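Long-range contacts in appr-1-p processing domain protein (Thermus aquaticus Y51MC23, PDB 5M31), which belongs to the macro domain family, whose members share a compact alpha/beta fold built on a mixed central beta-sheet: residues F87-H92 with E100-G105; A26-V31 with I121-L126. All coordinates share one frame; numbering follows the deposited sequence.

Interaction 1: residues F87-H92 with E100-G105; sequences FPTKKH and EYVEEG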
loop_
_atom_site.group_PDB
_atom_site.type_symbol
_atom_site.label_atom_id
_atom_site.label_comp_id
_atom_site.label_asym_id
_atom_site.label_seq_id
_atom_site.Cartn_x
_atom_site.Cartn_y
_atom_site.Cartn_z
ATOM N N PHE A 87 -1.360 -3.172 -2.376
ATOM C CA PHE A 87 -0.687 -2.463 -3.538
ATOM C C PHE A 87 0.309 -3.432 -4.159
ATOM O O PHE A 87 1.328 -3.713 -3.565
ATOM C CB PHE A 87 0.028 -1.231 -2.916
ATOM C CG PHE A 87 0.685 -0.301 -3.880
ATOM C CD1 PHE A 87 1.762 -0.689 -4.644
ATOM C CD2 PHE A 87 0.363 1.025 -3.888
ATOM C CE1 PHE A 87 2.439 0.201 -5.463
ATOM C CE2 PHE A 87 1.058 1.943 -4.670
ATOM C CZ PHE A 87 2.081 1.523 -5.469
ATOM N N PRO A 88 0.022 -3.929 -5.356
ATOM C CA PRO A 88 0.966 -4.842 -5.975
ATOM C C PRO A 88 2.256 -4.125 -6.428
ATOM O O PRO A 88 2.187 -3.127 -7.117
ATOM C CB PRO A 88 0.165 -5.396 -7.190
ATOM C CG PRO A 88 -1.238 -5.063 -6.903
ATOM C CD PRO A 88 -1.213 -3.812 -6.140
ATOM N N THR A 89 3.436 -4.655 -6.091
ATOM C CA THR A 89 4.663 -4.048 -6.557
ATOM C C THR A 89 5.403 -5.004 -7.444
ATOM O O THR A 89 6.441 -4.678 -7.936
ATOM C CB THR A 89 5.627 -3.700 -5.432
ATOM O OG1 THR A 89 6.008 -4.887 -4.742
ATOM C CG2 THR A 89 4.992 -2.759 -4.402
ATOM N N LYS A 90 4.844 -6.173 -7.599
ATOM C CA LYS A 90 5.494 -7.273 -8.356
ATOM C C LYS A 90 4.467 -8.375 -8.643
ATOM O O LYS A 90 3.379 -8.459 -7.988
ATOM C CB LYS A 90 6.633 -7.819 -7.532
ATOM C CG LYS A 90 6.169 -8.511 -6.249
ATOM C CD LYS A 90 7.308 -8.992 -5.374
ATOM C CE LYS A 90 8.145 -7.848 -4.800
ATOM N NZ LYS A 90 9.318 -8.452 -4.105
ATOM N N LYS A 91 4.756 -9.206 -9.647
ATOM C CA LYS A 91 3.841 -10.288 -9.968
ATOM C C LYS A 91 4.019 -11.441 -8.992
ATOM O O LYS A 91 3.120 -11.814 -8.289
ATOM C CB LYS A 91 4.029 -10.737 -11.425
ATOM C CG LYS A 91 3.657 -9.657 -12.391
ATOM C CD LYS A 91 3.752 -10.160 -13.805
ATOM C CE LYS A 91 3.563 -9.028 -14.794
ATOM N NZ LYS A 91 4.080 -9.601 -16.062
ATOM N N HIS A 92 5.199 -12.056 -8.993
ATOM C CA HIS A 92 5.441 -13.175 -8.143
ATOM C C HIS A 92 6.265 -12.728 -6.961
ATOM O O HIS A 92 7.076 -11.828 -7.045
ATOM C CB HIS A 92 6.161 -14.280 -8.921
ATOM C CG HIS A 92 6.256 -15.589 -8.190
ATOM N ND1 HIS A 92 7.239 -15.844 -7.264
ATOM C CD2 HIS A 92 5.569 -16.745 -8.333
ATOM C CE1 HIS A 92 7.149 -17.096 -6.846
ATOM N NE2 HIS A 92 6.107 -17.648 -7.448
ATOM N N GLU A 100 8.211 0.500 -12.544
ATOM C CA GLU A 100 7.005 0.715 -13.379
ATOM C C GLU A 100 5.737 0.324 -12.636
ATOM O O GLU A 100 4.664 1.001 -12.746
ATOM C CB GLU A 100 7.122 -0.080 -14.700
ATOM C CG GLU A 100 5.810 -0.236 -15.457
ATOM C CD GLU A 100 5.954 -1.081 -16.707
ATOM O OE1 GLU A 100 6.977 -0.937 -17.397
ATOM O OE2 GLU A 100 5.025 -1.856 -17.012
ATOM N N TYR A 101 5.805 -0.729 -11.854
ATOM C CA TYR A 101 4.676 -1.254 -11.169
ATOM C C TYR A 101 4.333 -0.334 -9.980
ATOM O O TYR A 101 3.167 -0.126 -9.664
ATOM C CB TYR A 101 4.956 -2.662 -10.682
ATOM C CG TYR A 101 5.270 -3.643 -11.800
ATOM C CD1 TYR A 101 5.062 -3.330 -13.150
ATOM C CD2 TYR A 101 5.758 -4.908 -11.500
ATOM C CE1 TYR A 101 5.322 -4.280 -14.143
ATOM C CE2 TYR A 101 6.097 -5.802 -12.487
ATOM C CZ TYR A 101 5.812 -5.505 -13.796
ATOM O OH TYR A 101 6.138 -6.456 -14.754
ATOM N N VAL A 102 5.347 0.247 -9.362
ATOM C CA VAL A 102 5.113 1.246 -8.276
ATOM C C VAL A 102 4.453 2.496 -8.888
ATOM O O VAL A 102 3.503 3.067 -8.310
ATOM C CB VAL A 102 6.449 1.564 -7.558
ATOM C CG1 VAL A 102 6.287 2.757 -6.605
ATOM C CG2 VAL A 102 6.894 0.322 -6.810
ATOM N N GLU A 103 4.918 2.908 -10.061
ATOM C CA GLU A 103 4.341 4.111 -10.715
ATOM C C GLU A 103 2.872 3.908 -11.022
ATOM O O GLU A 103 2.045 4.794 -10.741
ATOM C CB GLU A 103 5.079 4.474 -11.977
ATOM C CG GLU A 103 6.520 4.891 -11.724
ATOM C CD GLU A 103 7.407 4.846 -12.964
ATOM O OE1 GLU A 103 6.974 4.321 -14.037
ATOM O OE2 GLU A 103 8.554 5.356 -12.862
ATOM N N GLU A 104 2.541 2.761 -11.622
ATOM C CA GLU A 104 1.155 2.475 -11.979
ATOM C C GLU A 104 0.335 2.314 -10.688
ATOM O O GLU A 104 -0.814 2.756 -10.624
ATOM C CB GLU A 104 1.080 1.219 -12.829
ATOM C CG GLU A 104 1.810 1.388 -14.144
ATOM C CD GLU A 104 1.511 0.293 -15.124
ATOM O OE1 GLU A 104 0.912 -0.724 -14.701
ATOM O OE2 GLU A 104 1.904 0.437 -16.321
ATOM N N GLY A 105 0.924 1.693 -9.653
ATOM C CA GLY A 105 0.237 1.538 -8.383
ATOM C C GLY A 105 -0.084 2.895 -7.728
ATOM O O GLY A 105 -1.162 3.061 -7.089
HETATM O O HOH W 1 0.875 -1.697 -9.109
#
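The ring of Phe87 lies against the backbone of Gly105, its outer carbons CE2 and CZ resting directly on the glycine main chain. CZ of Phe87 comes within 3.4 Å of CA of Gly105, and CE2 of Phe87 is as close to the carbonyl carbon of the same glycine, so the helix surface met here is bare main chain. With CG anti to the backbone N (chi1 -175°), the ring extends from the strand end to the helix. At the ring edge, near its plane, CZ also meets the carbonyl O of Val102 at 3.5 Å.

One turn back along the helix, Tyr101 points its CB toward the loop that follows the strand. Its ring presents an edge to the carbonyl O of Thr89, which lies in the ring plane 3.6 Å from CD2 of Tyr101, a van der Waals approach. This is a strand-loop-helix connection of the macro domain fold: the chain leaves the sheet after strand 83-88, and helix 99-116 comes back to pack across the strand's end. Where the two backbones do not meet directly, a water joins them, donating to Pro88 O and to Tyr101 O at 2.8 Å each; that second carbonyl also accepts the helical bond from Gly105 N.

Toward the outer end the contact thins. The extended chain of Lys91 crosses Tyr101 at about a right angle and brings CE to 3.6 Å from the Tyr101 OH. On the buried flank CG2 of Thr89 faces CG2 of Val102, while the Thr89 hydroxyl is hydrogen-bonded to Ser97.

Interaction 2: residues A26-V31 with I121-L126; sequences ALVNTV and IALPPL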
loop_
_atom_site.group_PDB
_atom_site.type_symbol
_atom_site.label_atom_id
_atom_site.label_comp_id
_atom_site.label_asym_id
_atom_site.label_seq_id
_atom_site.Cartn_x
_atom_site.Cartn_y
_atom_site.Cartn_z
ATOM N N ALA A 26 -6.439 4.288 6.619
ATOM C CA ALA A 26 -6.083 3.296 5.609
ATOM C C ALA A 26 -4.596 2.988 5.735
ATOM O O ALA A 26 -3.815 3.907 5.882
ATOM C CB ALA A 26 -6.410 3.792 4.208
ATOM N N LEU A 27 -4.254 1.708 5.635
ATOM C CA LEU A 27 -2.867 1.272 5.510
ATOM C C LEU A 27 -2.641 0.670 4.145
ATOM O O LEU A 27 -3.475 -0.083 3.629
ATOM C CB LEU A 27 -2.517 0.219 6.541
ATOM C CG LEU A 27 -2.599 0.635 8.015
ATOM C CD1 LEU A 27 -2.163 -0.549 8.875
ATOM C CD2 LEU A 27 -1.795 1.884 8.332
ATOM N N VAL A 28 -1.471 0.947 3.622
ATOM C CA VAL A 28 -0.992 0.254 2.379
ATOM C C VAL A 28 -0.073 -0.911 2.716
ATOM O O VAL A 28 0.909 -0.753 3.456
ATOM C CB VAL A 28 -0.254 1.258 1.461
ATOM C CG1 VAL A 28 0.269 0.549 0.228
ATOM C CG2 VAL A 28 -1.181 2.408 1.089
ATOM N N ASN A 29 -0.398 -2.048 2.131
ATOM C CA ASN A 29 0.364 -3.295 2.210
ATOM C C ASN A 29 0.933 -3.534 0.820
ATOM O O ASN A 29 0.209 -3.430 -0.154
ATOM C CB ASN A 29 -0.614 -4.404 2.517
ATOM C CG ASN A 29 0.033 -5.733 2.645
ATOM O OD1 ASN A 29 1.194 -5.826 2.963
ATOM N ND2 ASN A 29 -0.758 -6.769 2.567
ATOM N N THR A 30 2.206 -3.850 0.733
ATOM C CA THR A 30 2.840 -4.095 -0.575
ATOM C C THR A 30 2.775 -5.604 -0.859
ATOM O O THR A 30 3.220 -6.438 -0.034
ATOM C CB THR A 30 4.275 -3.545 -0.611
ATOM O OG1 THR A 30 4.945 -3.882 0.593
ATOM C CG2 THR A 30 4.273 -2.035 -0.805
ATOM N N VAL A 31 2.162 -5.965 -1.992
ATOM C CA VAL A 31 1.818 -7.336 -2.239
ATOM C C VAL A 31 2.303 -7.779 -3.625
ATOM O O VAL A 31 2.853 -6.996 -4.398
ATOM C CB VAL A 31 0.318 -7.638 -2.065
ATOM C CG1 VAL A 31 -0.093 -7.290 -0.654
ATOM C CG2 VAL A 31 -0.510 -6.883 -3.104
ATOM N N ILE A 121 -3.872 8.168 5.440
ATOM C CA ILE A 121 -3.335 6.915 4.913
ATOM C C ILE A 121 -1.847 6.853 5.233
ATOM O O ILE A 121 -1.163 7.878 5.281
ATOM C CB ILE A 121 -3.584 6.788 3.384
ATOM C CG1 ILE A 121 -3.262 5.392 2.858
ATOM C CG2 ILE A 121 -2.896 7.897 2.628
ATOM C CD1 ILE A 121 -3.967 5.074 1.539
ATOM N N ALA A 122 -1.361 5.640 5.477
ATOM C CA ALA A 122 0.052 5.396 5.714
ATOM C C ALA A 122 0.544 4.301 4.780
ATOM O O ALA A 122 -0.158 3.333 4.550
ATOM C CB ALA A 122 0.331 4.972 7.158
ATOM N N LEU A 123 1.782 4.494 4.350
ATOM C CA LEU A 123 2.424 3.659 3.360
ATOM C C LEU A 123 3.806 3.243 3.839
ATOM O O LEU A 123 4.506 4.019 4.488
ATOM C CB LEU A 123 2.753 4.484 2.129
ATOM C CG LEU A 123 1.983 5.016 1.053
ATOM C CD1 LEU A 123 1.117 6.120 1.613
ATOM C CD2 LEU A 123 2.976 5.493 -0.012
ATOM N N PRO A 124 4.241 2.035 3.448
ATOM C CA PRO A 124 5.647 1.697 3.506
ATOM C C PRO A 124 6.408 2.326 2.344
ATOM O O PRO A 124 5.819 2.875 1.464
ATOM C CB PRO A 124 5.626 0.156 3.386
ATOM C CG PRO A 124 4.453 -0.134 2.559
ATOM C CD PRO A 124 3.473 1.005 2.735
ATOM N N PRO A 125 7.722 2.065 2.255
ATOM C CA PRO A 125 8.457 2.757 1.185
ATOM C C PRO A 125 8.369 2.067 -0.211
ATOM O O PRO A 125 9.297 2.171 -1.007
ATOM C CB PRO A 125 9.885 2.818 1.723
ATOM C CG PRO A 125 9.968 1.824 2.837
ATOM C CD PRO A 125 8.580 1.599 3.346
ATOM N N LEU A 126 7.268 1.389 -0.466
ATOM C CA LEU A 126 6.947 0.737 -1.756
ATOM C C LEU A 126 8.096 -0.010 -2.417
ATOM O O LEU A 126 8.374 0.211 -3.581
ATOM C CB LEU A 126 6.314 1.721 -2.722
ATOM C CG LEU A 126 5.160 2.507 -2.082
ATOM C CD1 LEU A 126 4.571 3.493 -3.048
ATOM C CD2 LEU A 126 4.048 1.596 -1.591
#
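Val28 packs its two methyl groups among Ile121, Leu123 and Pro124, the densest part of this contact. CG2 of Val28, anti to the carbonyl carbon, lies 3.9 Å from CD1 of Ile121, and the two side chains cross obliquely. On the same side of the sheet, CB of Ala26 touches CG1 of Ile121, and Phe85 of the next strand, 83-88, touches both residues.

Two backbone bonds hold this end: Ala122 N donates to Ala26 O at 3.0 Å, and Val28 N to Ala122 O at 2.9 Å. Strands 26-31 and 120-123 are thus parallel neighbours in the mixed six-stranded sheet of the macro domain; segments 26-31 and 121-123 run at 21° to one another. Leu27 and Ala122 occupy the other side, CD2 to CB.

Past Leu123 the pairing stops, since Pro124 has no N-H to give. Its CD sits 3.2 Å from Val28 O, a buried carbonyl oxygen that finds no hydrogen-bond partner. Beyond it the chain veers off as a loop. The two chains are further apart here (Thr30 CA to Leu126 CA 6.5 Å), and the partly exposed Thr30 makes its nearest contacts through CG2, 3.7 Å from CD2 of Leu126 and 3.9 Å from CG of Pro124.

Interactions 1 and 2 meet on strand 26-31, which pairs with strand 83-88 along one edge and strand 120-123 along the other. Their centres are 12 Å apart, yet they join directly, Phe87 N being probably hydrogen-bonded to Asn29 O (2.7 Å) and Val31 N to Phe87 O (2.9 Å). CB of Phe87 also packs on CG1 of Val28 at 3.6 Å. From the helix, CG2 of Val102 reaches Leu126 O at 3.6 Å, tying interaction 1 to the loop after strand 120-123. Along the chain, interaction 1 is nested within the loop that interaction 2 closes. A glycerol, probably from the crystallisation liquor, lies about 4 Å from the Pro124 side chain.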